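Local coordinates for vacuolar protein sorting 29 (Cryptosporidium parvum, PDB 2A22), which probably serves as the VPS29 subunit of retromer in endosomal protein sorting, using a metallophosphoesterase-like fold as a scaffold for protein contacts, at residues L34-P37 and Y38-E42; V109-E113 and F114-L118; M187-G191 and N192-L196. All blocks are in the same frame, centred on the assembly; numbering follows the deposited sequence.

Interaction 1: L34-P37 and Y38-E42; sequences LKIP and YGAKE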
ATOM      1  N   LEU A  34      -3.830  -8.340  -1.817  1.00 13.06           N
ATOM      2  CA  LEU A  34      -4.961  -8.755  -2.643  1.00 13.24           C
ATOM      3  C   LEU A  34      -5.163 -10.249  -2.534  1.00 14.06           C
ATOM      4  O   LEU A  34      -6.290 -10.709  -2.364  1.00 14.18           O
ATOM      5  CB  LEU A  34      -4.756  -8.371  -4.122  1.00  8.80           C
ATOM      6  CG  LEU A  34      -4.968  -6.908  -4.549  1.00 16.50           C
ATOM      7  CD1 LEU A  34      -3.918  -5.935  -3.961  1.00 14.53           C
ATOM      8  CD2 LEU A  34      -4.939  -6.840  -6.085  1.00 17.11           C
ATOM      9  N   LYS A  35      -4.072 -10.999  -2.637  1.00 13.97           N
ATOM     10  CA  LYS A  35      -4.129 -12.460  -2.511  1.00 16.80           C
ATOM     11  C   LYS A  35      -5.123 -13.100  -3.495  1.00 15.36           C
ATOM     12  O   LYS A  35      -5.829 -14.050  -3.160  1.00 15.02           O
ATOM     13  CB  LYS A  35      -4.415 -12.870  -1.059  1.00 16.05           C
ATOM     14  CG  LYS A  35      -3.188 -12.695  -0.213  1.00 21.27           C
ATOM     15  CD  LYS A  35      -3.448 -12.841   1.256  1.00 21.34           C
ATOM     16  CE  LYS A  35      -2.261 -12.211   1.994  1.00 31.70           C
ATOM     17  NZ  LYS A  35      -2.105 -12.667   3.385  1.00 28.04           N
ATOM     18  N   ILE A  36      -5.171 -12.541  -4.697  1.00 16.55           N
ATOM     19  CA  ILE A  36      -5.934 -13.099  -5.819  1.00 17.34           C
ATOM     20  C   ILE A  36      -5.004 -14.033  -6.580  1.00 18.60           C
ATOM     21  O   ILE A  36      -3.854 -13.663  -6.833  1.00 15.37           O
ATOM     22  CB  ILE A  36      -6.447 -11.964  -6.777  1.00 18.30           C
ATOM     23  CG1 ILE A  36      -7.337 -10.976  -6.008  1.00 16.52           C
ATOM     24  CG2 ILE A  36      -7.222 -12.538  -7.912  1.00 15.25           C
ATOM     25  CD1 ILE A  36      -7.785  -9.781  -6.831  1.00 15.09           C
ATOM     26  N   PRO A  37      -5.486 -15.251  -6.940  1.00 20.30           N
ATOM     27  CA  PRO A  37      -6.843 -15.831  -6.744  1.00 20.53           C
ATOM     28  C   PRO A  37      -7.035 -16.666  -5.454  1.00 20.91           C
ATOM     29  O   PRO A  37      -8.167 -17.087  -5.156  1.00 23.82           O
ATOM     30  CB  PRO A  37      -6.989 -16.728  -7.971  1.00 20.46           C
ATOM     31  CG  PRO A  37      -5.555 -17.315  -8.107  1.00 21.82           C
ATOM     32  CD  PRO A  37      -4.600 -16.203  -7.651  1.00 19.76           C
ATOM     33  N   TYR A  38      -5.969 -16.857  -4.683  1.00 18.98           N
ATOM     34  CA  TYR A  38      -5.963 -17.788  -3.546  1.00 21.93           C
ATOM     35  C   TYR A  38      -7.021 -17.460  -2.490  1.00 20.76           C
ATOM     36  O   TYR A  38      -7.760 -18.345  -2.066  1.00 19.93           O
ATOM     37  CB  TYR A  38      -4.576 -17.808  -2.859  1.00 22.81           C
ATOM     38  CG  TYR A  38      -3.402 -17.898  -3.819  1.00 25.82           C
ATOM     39  CD1 TYR A  38      -3.391 -18.829  -4.877  1.00 24.24           C
ATOM     40  CD2 TYR A  38      -2.299 -17.062  -3.662  1.00 26.64           C
ATOM     41  CE1 TYR A  38      -2.324 -18.908  -5.756  1.00 25.34           C
ATOM     42  CE2 TYR A  38      -1.223 -17.141  -4.519  1.00 25.03           C
ATOM     43  CZ  TYR A  38      -1.240 -18.049  -5.570  1.00 25.47           C
ATOM     44  OH  TYR A  38      -0.152 -18.104  -6.403  1.00 25.20           O
ATOM     45  N   GLY A  39      -7.086 -16.190  -2.083  1.00 18.19           N
ATOM     46  CA  GLY A  39      -7.962 -15.760  -1.007  1.00 17.08           C
ATOM     47  C   GLY A  39      -9.132 -14.899  -1.432  1.00 18.14           C
ATOM     48  O   GLY A  39      -9.999 -14.585  -0.610  1.00 20.02           O
ATOM     49  N   ALA A  40      -9.143 -14.499  -2.702  1.00 18.81           N
ATOM     50  CA  ALA A  40     -10.190 -13.646  -3.297  1.00 18.68           C
ATOM     51  C   ALA A  40     -10.127 -13.698  -4.832  1.00 18.83           C
ATOM     52  O   ALA A  40      -9.096 -14.024  -5.390  1.00 19.08           O
ATOM     53  CB  ALA A  40     -10.039 -12.226  -2.832  1.00 15.62           C
ATOM     54  N   LYS A  41     -11.225 -13.377  -5.520  1.00 21.68           N
ATOM     55  CA  LYS A  41     -11.198 -13.367  -6.993  1.00 24.96           C
ATOM     56  C   LYS A  41     -11.044 -11.992  -7.657  1.00 22.33           C
ATOM     57  O   LYS A  41     -10.683 -11.890  -8.838  1.00 24.11           O
ATOM     58  CB  LYS A  41     -12.412 -14.101  -7.596  1.00 26.63           C
ATOM     59  CG  LYS A  41     -13.767 -13.647  -7.132  1.00 35.80           C
ATOM     60  CD  LYS A  41     -14.827 -14.120  -8.152  1.00 43.25           C
ATOM     61  CE  LYS A  41     -16.210 -13.575  -7.846  1.00 43.36           C
ATOM     62  NZ  LYS A  41     -17.165 -13.905  -8.956  1.00 48.88           N
ATOM     63  N   GLU A  42     -11.320 -10.940  -6.900  1.00 21.74           N
ATOM     64  CA  GLU A  42     -11.452  -9.611  -7.477  1.00 23.55           C
ATOM     65  C   GLU A  42     -11.454  -8.565  -6.378  1.00 19.86           C
ATOM     66  O   GLU A  42     -11.610  -8.886  -5.192  1.00 21.61           O
ATOM     67  CB  GLU A  42     -12.758  -9.520  -8.303  1.00 21.38           C
ATOM     68  CG  GLU A  42     -13.983  -9.693  -7.448  1.00 26.46           C
ATOM     69  CD  GLU A  42     -15.296  -9.844  -8.227  1.00 28.62           C
ATOM     70  OE1 GLU A  42     -15.282  -9.998  -9.479  1.00 30.71           O
ATOM     71  OE2 GLU A  42     -16.352  -9.818  -7.549  1.00 33.70           O
TER

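Interaction 2: V109-E113 and F114-L118; sequences VQIGE and FKIGL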
ATOM      1  N   VAL A 109      11.017   5.950  -2.375  1.00 22.25           N
ATOM      2  CA  VAL A 109      10.684   6.815  -3.509  1.00 24.03           C
ATOM      3  C   VAL A 109      10.403   8.215  -3.015  1.00 23.34           C
ATOM      4  O   VAL A 109       9.742   8.393  -1.979  1.00 24.84           O
ATOM      5  CB  VAL A 109       9.529   6.225  -4.401  1.00 25.57           C
ATOM      6  CG1 VAL A 109       8.354   5.872  -3.581  1.00 25.10           C
ATOM      7  CG2 VAL A 109       9.127   7.176  -5.509  1.00 27.92           C
ATOM      8  N   GLN A 110      10.955   9.199  -3.723  1.00 21.73           N
ATOM      9  CA  GLN A 110      10.764  10.602  -3.356  1.00 23.92           C
ATOM     10  C   GLN A 110       9.485  11.063  -4.044  1.00 21.31           C
ATOM     11  O   GLN A 110       9.398  11.030  -5.255  1.00 21.48           O
ATOM     12  CB  GLN A 110      11.977  11.439  -3.810  1.00 26.20           C
ATOM     13  CG  GLN A 110      11.932  12.936  -3.465  1.00 26.93           C
ATOM     14  CD  GLN A 110      12.126  13.215  -1.991  1.00 32.67           C
ATOM     15  OE1 GLN A 110      11.495  14.109  -1.433  1.00 37.28           O
ATOM     16  NE2 GLN A 110      12.993  12.455  -1.349  1.00 31.10           N
ATOM     17  N   ILE A 111       8.475  11.423  -3.261  1.00 19.85           N
ATOM     18  CA  ILE A 111       7.251  12.011  -3.821  1.00 20.42           C
ATOM     19  C   ILE A 111       7.043  13.382  -3.179  1.00 20.10           C
ATOM     20  O   ILE A 111       6.825  13.477  -1.971  1.00 21.69           O
ATOM     21  CB  ILE A 111       5.999  11.084  -3.655  1.00 20.07           C
ATOM     22  CG1 ILE A 111       6.310   9.660  -4.152  1.00 16.40           C
ATOM     23  CG2 ILE A 111       4.781  11.671  -4.393  1.00 17.09           C
ATOM     24  CD1 ILE A 111       5.103   8.683  -4.060  1.00 17.13           C
ATOM     25  N   GLY A 112       7.176  14.435  -3.987  1.00 20.78           N
ATOM     26  CA  GLY A 112       7.172  15.808  -3.488  1.00 20.59           C
ATOM     27  C   GLY A 112       8.178  15.995  -2.359  1.00 23.29           C
ATOM     28  O   GLY A 112       9.373  15.722  -2.521  1.00 23.62           O
ATOM     29  N   GLU A 113       7.702  16.452  -1.207  1.00 21.76           N
ATOM     30  CA  GLU A 113       8.592  16.705  -0.086  1.00 23.28           C
ATOM     31  C   GLU A 113       8.887  15.443   0.719  1.00 23.45           C
ATOM     32  O   GLU A 113       9.627  15.519   1.688  1.00 21.31           O
ATOM     33  CB  GLU A 113       7.999  17.773   0.863  1.00 24.93           C
ATOM     34  CG  GLU A 113       7.732  19.111   0.200  1.00 21.85           C
ATOM     35  CD  GLU A 113       8.955  19.623  -0.525  1.00 20.86           C
ATOM     36  OE1 GLU A 113       9.976  19.833   0.131  1.00 21.26           O
ATOM     37  OE2 GLU A 113       8.896  19.822  -1.740  1.00 19.82           O
ATOM     38  N   PHE A 114       8.301  14.304   0.341  1.00 20.94           N
ATOM     39  CA  PHE A 114       8.399  13.113   1.201  1.00 23.23           C
ATOM     40  C   PHE A 114       9.161  11.937   0.596  1.00 22.85           C
ATOM     41  O   PHE A 114       8.953  11.584  -0.560  1.00 24.99           O
ATOM     42  CB  PHE A 114       6.998  12.684   1.684  1.00 22.82           C
ATOM     43  CG  PHE A 114       6.299  13.765   2.429  1.00 23.80           C
ATOM     44  CD1 PHE A 114       6.496  13.911   3.805  1.00 24.12           C
ATOM     45  CD2 PHE A 114       5.517  14.705   1.744  1.00 18.32           C
ATOM     46  CE1 PHE A 114       5.883  14.963   4.505  1.00 25.03           C
ATOM     47  CE2 PHE A 114       4.907  15.758   2.415  1.00 18.19           C
ATOM     48  CZ  PHE A 114       5.097  15.897   3.808  1.00 22.78           C
ATOM     49  N   LYS A 115      10.056  11.369   1.394  1.00 22.97           N
ATOM     50  CA  LYS A 115      10.749  10.125   1.077  1.00 24.85           C
ATOM     51  C   LYS A 115       9.857   9.035   1.655  1.00 22.60           C
ATOM     52  O   LYS A 115       9.553   9.019   2.862  1.00 21.88           O
ATOM     53  CB  LYS A 115      12.110  10.106   1.783  1.00 24.81           C
ATOM     54  CG  LYS A 115      13.295   9.661   0.957  1.00 32.96           C
ATOM     55  CD  LYS A 115      14.613  10.115   1.639  1.00 32.27           C
ATOM     56  CE  LYS A 115      15.792   9.142   1.392  1.00 40.80           C
ATOM     57  NZ  LYS A 115      16.920   9.328   2.393  1.00 36.61           N
ATOM     58  N   ILE A 116       9.433   8.117   0.799  1.00 22.41           N
ATOM     59  CA  ILE A 116       8.500   7.093   1.224  1.00 22.10           C
ATOM     60  C   ILE A 116       9.104   5.691   1.100  1.00 21.78           C
ATOM     61  O   ILE A 116       9.523   5.269   0.003  1.00 23.87           O
ATOM     62  CB  ILE A 116       7.159   7.229   0.467  1.00 22.91           C
ATOM     63  CG1 ILE A 116       6.749   8.719   0.448  1.00 23.71           C
ATOM     64  CG2 ILE A 116       6.094   6.297   1.087  1.00 20.73           C
ATOM     65  CD1 ILE A 116       5.322   9.027  -0.018  1.00 24.32           C
ATOM     66  N   GLY A 117       9.132   4.973   2.224  1.00 20.62           N
ATOM     67  CA  GLY A 117       9.602   3.589   2.246  1.00 18.23           C
ATOM     68  C   GLY A 117       8.430   2.642   2.038  1.00 18.74           C
ATOM     69  O   GLY A 117       7.339   2.878   2.569  1.00 19.35           O
ATOM     70  N   LEU A 118       8.665   1.585   1.263  1.00 16.79           N
ATOM     71  CA  LEU A 118       7.652   0.581   0.904  1.00 16.81           C
ATOM     72  C   LEU A 118       8.243  -0.834   1.033  1.00 19.54           C
ATOM     73  O   LEU A 118       9.290  -1.126   0.442  1.00 18.94           O
ATOM     74  CB  LEU A 118       7.194   0.785  -0.535  1.00 15.97           C
ATOM     75  CG  LEU A 118       6.211  -0.263  -1.086  1.00 12.40           C
ATOM     76  CD1 LEU A 118       4.847  -0.079  -0.416  1.00 11.25           C
ATOM     77  CD2 LEU A 118       6.125  -0.080  -2.610  1.00 11.26           C
TER

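Interaction 3: M187-G191 and N192-L196; sequences MALQG and NKVVL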
ATOM      1  N   MET A 187      -3.530   8.978  -0.550  1.00 17.41           N
ATOM      2  CA  MET A 187      -2.765   9.963   0.222  1.00 16.61           C
ATOM      3  C   MET A 187      -2.454  11.161  -0.675  1.00 18.19           C
ATOM      4  O   MET A 187      -1.711  11.027  -1.676  1.00 18.58           O
ATOM      5  CB  MET A 187      -1.448   9.320   0.734  1.00 18.24           C
ATOM      6  CG  MET A 187      -0.548  10.257   1.583  1.00 17.02           C
ATOM      7  SD  MET A 187       0.880   9.420   2.285  1.00 20.11           S
ATOM      8  CE  MET A 187       0.343   9.263   3.947  1.00 35.88           C
ATOM      9  N   ALA A 188      -3.014  12.325  -0.345  1.00 16.50           N
ATOM     10  CA  ALA A 188      -2.729  13.537  -1.120  1.00 14.65           C
ATOM     11  C   ALA A 188      -1.536  14.231  -0.480  1.00 17.70           C
ATOM     12  O   ALA A 188      -1.554  14.548   0.718  1.00 15.86           O
ATOM     13  CB  ALA A 188      -3.917  14.485  -1.147  1.00 14.42           C
ATOM     14  N   LEU A 189      -0.509  14.461  -1.291  1.00 14.22           N
ATOM     15  CA  LEU A 189       0.636  15.212  -0.860  1.00 16.64           C
ATOM     16  C   LEU A 189       0.686  16.551  -1.588  1.00 16.48           C
ATOM     17  O   LEU A 189       0.645  16.610  -2.835  1.00 17.22           O
ATOM     18  CB  LEU A 189       1.911  14.397  -1.100  1.00 18.87           C
ATOM     19  CG  LEU A 189       2.000  13.021  -0.415  1.00 19.43           C
ATOM     20  CD1 LEU A 189       3.182  12.245  -0.986  1.00 21.93           C
ATOM     21  CD2 LEU A 189       2.135  13.139   1.094  1.00 20.84           C
ATOM     22  N   GLN A 190       0.748  17.627  -0.817  1.00 14.49           N
ATOM     23  CA  GLN A 190       0.812  18.953  -1.413  1.00 19.24           C
ATOM     24  C   GLN A 190       1.756  19.804  -0.600  1.00 18.26           C
ATOM     25  O   GLN A 190       1.463  20.124   0.550  1.00 20.18           O
ATOM     26  CB  GLN A 190      -0.584  19.608  -1.505  1.00 15.57           C
ATOM     27  CG  GLN A 190      -1.533  18.820  -2.372  1.00 19.81           C
ATOM     28  CD  GLN A 190      -2.936  19.434  -2.496  1.00 24.18           C
ATOM     29  OE1 GLN A 190      -3.293  20.381  -1.792  1.00 23.76           O
ATOM     30  NE2 GLN A 190      -3.758  18.838  -3.370  1.00 31.71           N
ATOM     31  N   GLY A 191       2.895  20.149  -1.185  1.00 17.50           N
ATOM     32  CA  GLY A 191       3.930  20.851  -0.424  1.00 17.32           C
ATOM     33  C   GLY A 191       4.211  20.091   0.853  1.00 17.50           C
ATOM     34  O   GLY A 191       4.533  18.897   0.794  1.00 20.53           O
ATOM     35  N   ASN A 192       4.062  20.749   2.003  1.00 18.48           N
ATOM     36  CA  ASN A 192       4.352  20.103   3.301  1.00 20.99           C
ATOM     37  C   ASN A 192       3.131  19.411   3.942  1.00 20.97           C
ATOM     38  O   ASN A 192       3.214  18.908   5.069  1.00 23.00           O
ATOM     39  CB  ASN A 192       5.001  21.100   4.280  1.00 20.90           C
ATOM     40  CG  ASN A 192       6.470  21.434   3.914  1.00 26.32           C
ATOM     41  OD1 ASN A 192       7.204  20.598   3.367  1.00 26.50           O
ATOM     42  ND2 ASN A 192       6.897  22.663   4.233  1.00 26.72           N
ATOM     43  N   LYS A 193       2.016  19.355   3.210  1.00 19.72           N
ATOM     44  CA  LYS A 193       0.759  18.804   3.728  1.00 18.46           C
ATOM     45  C   LYS A 193       0.460  17.409   3.209  1.00 19.72           C
ATOM     46  O   LYS A 193       0.524  17.140   2.010  1.00 20.30           O
ATOM     47  CB  LYS A 193      -0.448  19.690   3.395  1.00 18.38           C
ATOM     48  CG  LYS A 193      -0.196  21.222   3.384  1.00 23.20           C
ATOM     49  CD  LYS A 193       0.113  21.718   4.780  1.00 21.84           C
ATOM     50  CE  LYS A 193       0.383  23.230   4.773  1.00 24.54           C
ATOM     51  NZ  LYS A 193       0.562  23.660   6.190  1.00 25.61           N
ATOM     52  N   VAL A 194       0.096  16.543   4.146  1.00 19.21           N
ATOM     53  CA  VAL A 194      -0.395  15.212   3.870  1.00 18.23           C
ATOM     54  C   VAL A 194      -1.856  15.175   4.306  1.00 17.55           C
ATOM     55  O   VAL A 194      -2.154  15.452   5.465  1.00 16.38           O
ATOM     56  CB  VAL A 194       0.354  14.207   4.719  1.00 17.92           C
ATOM     57  CG1 VAL A 194      -0.108  12.776   4.368  1.00 18.05           C
ATOM     58  CG2 VAL A 194       1.875  14.424   4.544  1.00 12.12           C
ATOM     59  N   VAL A 195      -2.745  14.853   3.373  1.00 15.42           N
ATOM     60  CA  VAL A 195      -4.112  14.531   3.700  1.00 15.65           C
ATOM     61  C   VAL A 195      -4.350  13.086   3.282  1.00 14.95           C
ATOM     62  O   VAL A 195      -4.289  12.739   2.082  1.00 16.04           O
ATOM     63  CB  VAL A 195      -5.154  15.435   2.988  1.00 16.11           C
ATOM     64  CG1 VAL A 195      -6.583  15.035   3.453  1.00 14.89           C
ATOM     65  CG2 VAL A 195      -4.888  16.918   3.283  1.00 15.07           C
ATOM     66  N   LEU A 196      -4.618  12.251   4.276  1.00 14.74           N
ATOM     67  CA  LEU A 196      -4.724  10.826   4.064  1.00 14.55           C
ATOM     68  C   LEU A 196      -6.179  10.388   4.139  1.00 16.59           C
ATOM     69  O   LEU A 196      -6.812  10.558   5.177  1.00 15.53           O
ATOM     70  CB  LEU A 196      -3.971  10.084   5.160  1.00 13.36           C
ATOM     71  CG  LEU A 196      -3.942   8.561   4.995  1.00 17.68           C
ATOM     72  CD1 LEU A 196      -3.090   8.157   3.759  1.00 12.76           C
ATOM     73  CD2 LEU A 196      -3.380   7.917   6.250  1.00 15.28           C
TER

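Interaction 1: L34-P37 and Y38-E42
Leu34 meets the second half of this turn loosely, its carbonyl O lying 4.1 Å from CB of Ala40; that oxygen is hydrogen-bonded to the hydroxyl of Thr170, whose side chain Ala40 also touches. At Lys35 the backbone does the work. Its carbonyl O accepts the N-H of Gly39 at 2.7 Å, a bond close to straight at hydrogen (165°), and a weak second one from the N of Ala40. The lysine chain runs away from the turn to a hydrogen bond between NZ and His151, near but not touching a possible, unconfirmed metal site of Asp87, His120 and His149. Ile36 sends its CA-H to O of Ala40 (3.3 Å). Its chi1 of -59° sets both branches against that same oxygen, from which CG2 goes on to O of Lys41 at 3.6 Å and CD1 to N of Glu42 at 3.7 Å. Pro37 follows a cis peptide bond; its CA lies 3.2 Å from O of Ala40, and its CD sits over one face of the Tyr38 ring, 4.1 Å from the centroid, in a CH-pi contact displaced toward the rim. The carbonyls of Lys35 and Ala40 thus gather N-H and C-H donors and fold this loop of the calcineurin-like phosphoesterase fold, between strand 26-31 and helix 48-52, on itself, while Thr170, Asn64 and Tyr70 fix it to the rest of the chain.

Interaction 2: V109-E113 and F114-L118
Ile111 and Ile116 meet through their CD1 methyls, 4.1 Å apart, on the buried face of a beta hairpin in which strand 109-111 runs antiparallel to 114-118. Their side chains slant across one another: each CG1 lies anti to its carbonyl carbon (chi1 -50° in Ile111), and both delta methyls run out into the core, where Leu189 of the other sheet touches both residues. Val109 shares this face, its CG1 standing 4.4 Å from CB of Ile116, and both pack on Leu60. Phe114 is on the same face, its ring lying beside Glu113 and packing on Leu189 and Ile144; Glu113 O lies over one face of the ring, Ile111 O is near its plane at the edge, and CE2 is 4.0 Å from Glu113 CB. On the other face of the sheet Gln110 and Lys115 form a non-hydrogen-bonded pair, and the lysine chain extends to a salt bridge with Asp141. A type II' turn from Ile111 to Phe114 joins the strands, with Gly112 at positive phi. Ile111 and Phe114 bond in both directions, N of Ile111 to O of Phe114 at 2.7 Å and N of Phe114 to O of Ile111 at 2.9 Å. Val109 and Ile116 likewise pair both ways. The main-chain polar atoms of these two pairs thus satisfy each other, and the apolar face made by Val109, Ile111, Phe114 and Ile116 is buried on Leu60, Tyr58 and Leu189.

Interaction 3: M187-G191 and N192-L196
The beta hairpin formed by strands 187-190 and 193-196 closes in a type II' turn from Gln190 to Lys193 and belongs to the six-stranded sheet of the alpha-beta-beta-alpha sandwich. Backbone hydrogen bonds join Ala188 with Val195 and Gln190 with Lys193, each pair in both directions. The N of Val195 lies 2.9 Å from O of Ala188, and the N of Lys193 lies 2.8 Å from O of Gln190. Two C-H...O contacts lie between these bonds, one from CA of Val194 to O of Ala188 at 3.4 Å. Among the apolar contacts, Ala188 and Val195 bring their CB atoms to 4.4 Å on the face turned away from the second sheet. On the face turned toward it, Leu189 and Val194 lie side by side, CD2 of the leucine 3.7 Å from CG2 of the valine, and Phe114 packs against both. Met187 is on this face too. With its CG anti to the backbone N (chi1 -179°), it leaves the sheet beside Val194, toward Leu162 and Leu164, and its last torsion places CE 3.6 Å from both Val194 CG1 and Leu196 CD1.

How the interactions relate
From the N terminus, interaction 1 comes first, in the loop that leads from strand 26-31 to helix 48-52, and ties that loop to helix 68-77 through Tyr70 and to the loop at Thr170; interactions 2 and 3 follow as the turns of two hairpins. Each closes a short local loop, and the three lie in series; none nests or crosses. Interaction 1 stands on the opposite side of the chain's centre from the others, about 29 and 31 Å away between centres. Interactions 2 and 3 belong to different sheets but touch: Phe114 CZ packs 3.6 Å from Val194 CG2, and Glu113 CG meets the Gly191-Asn192 turn. The two hairpins thereby join the sheets of the sandwich at one end.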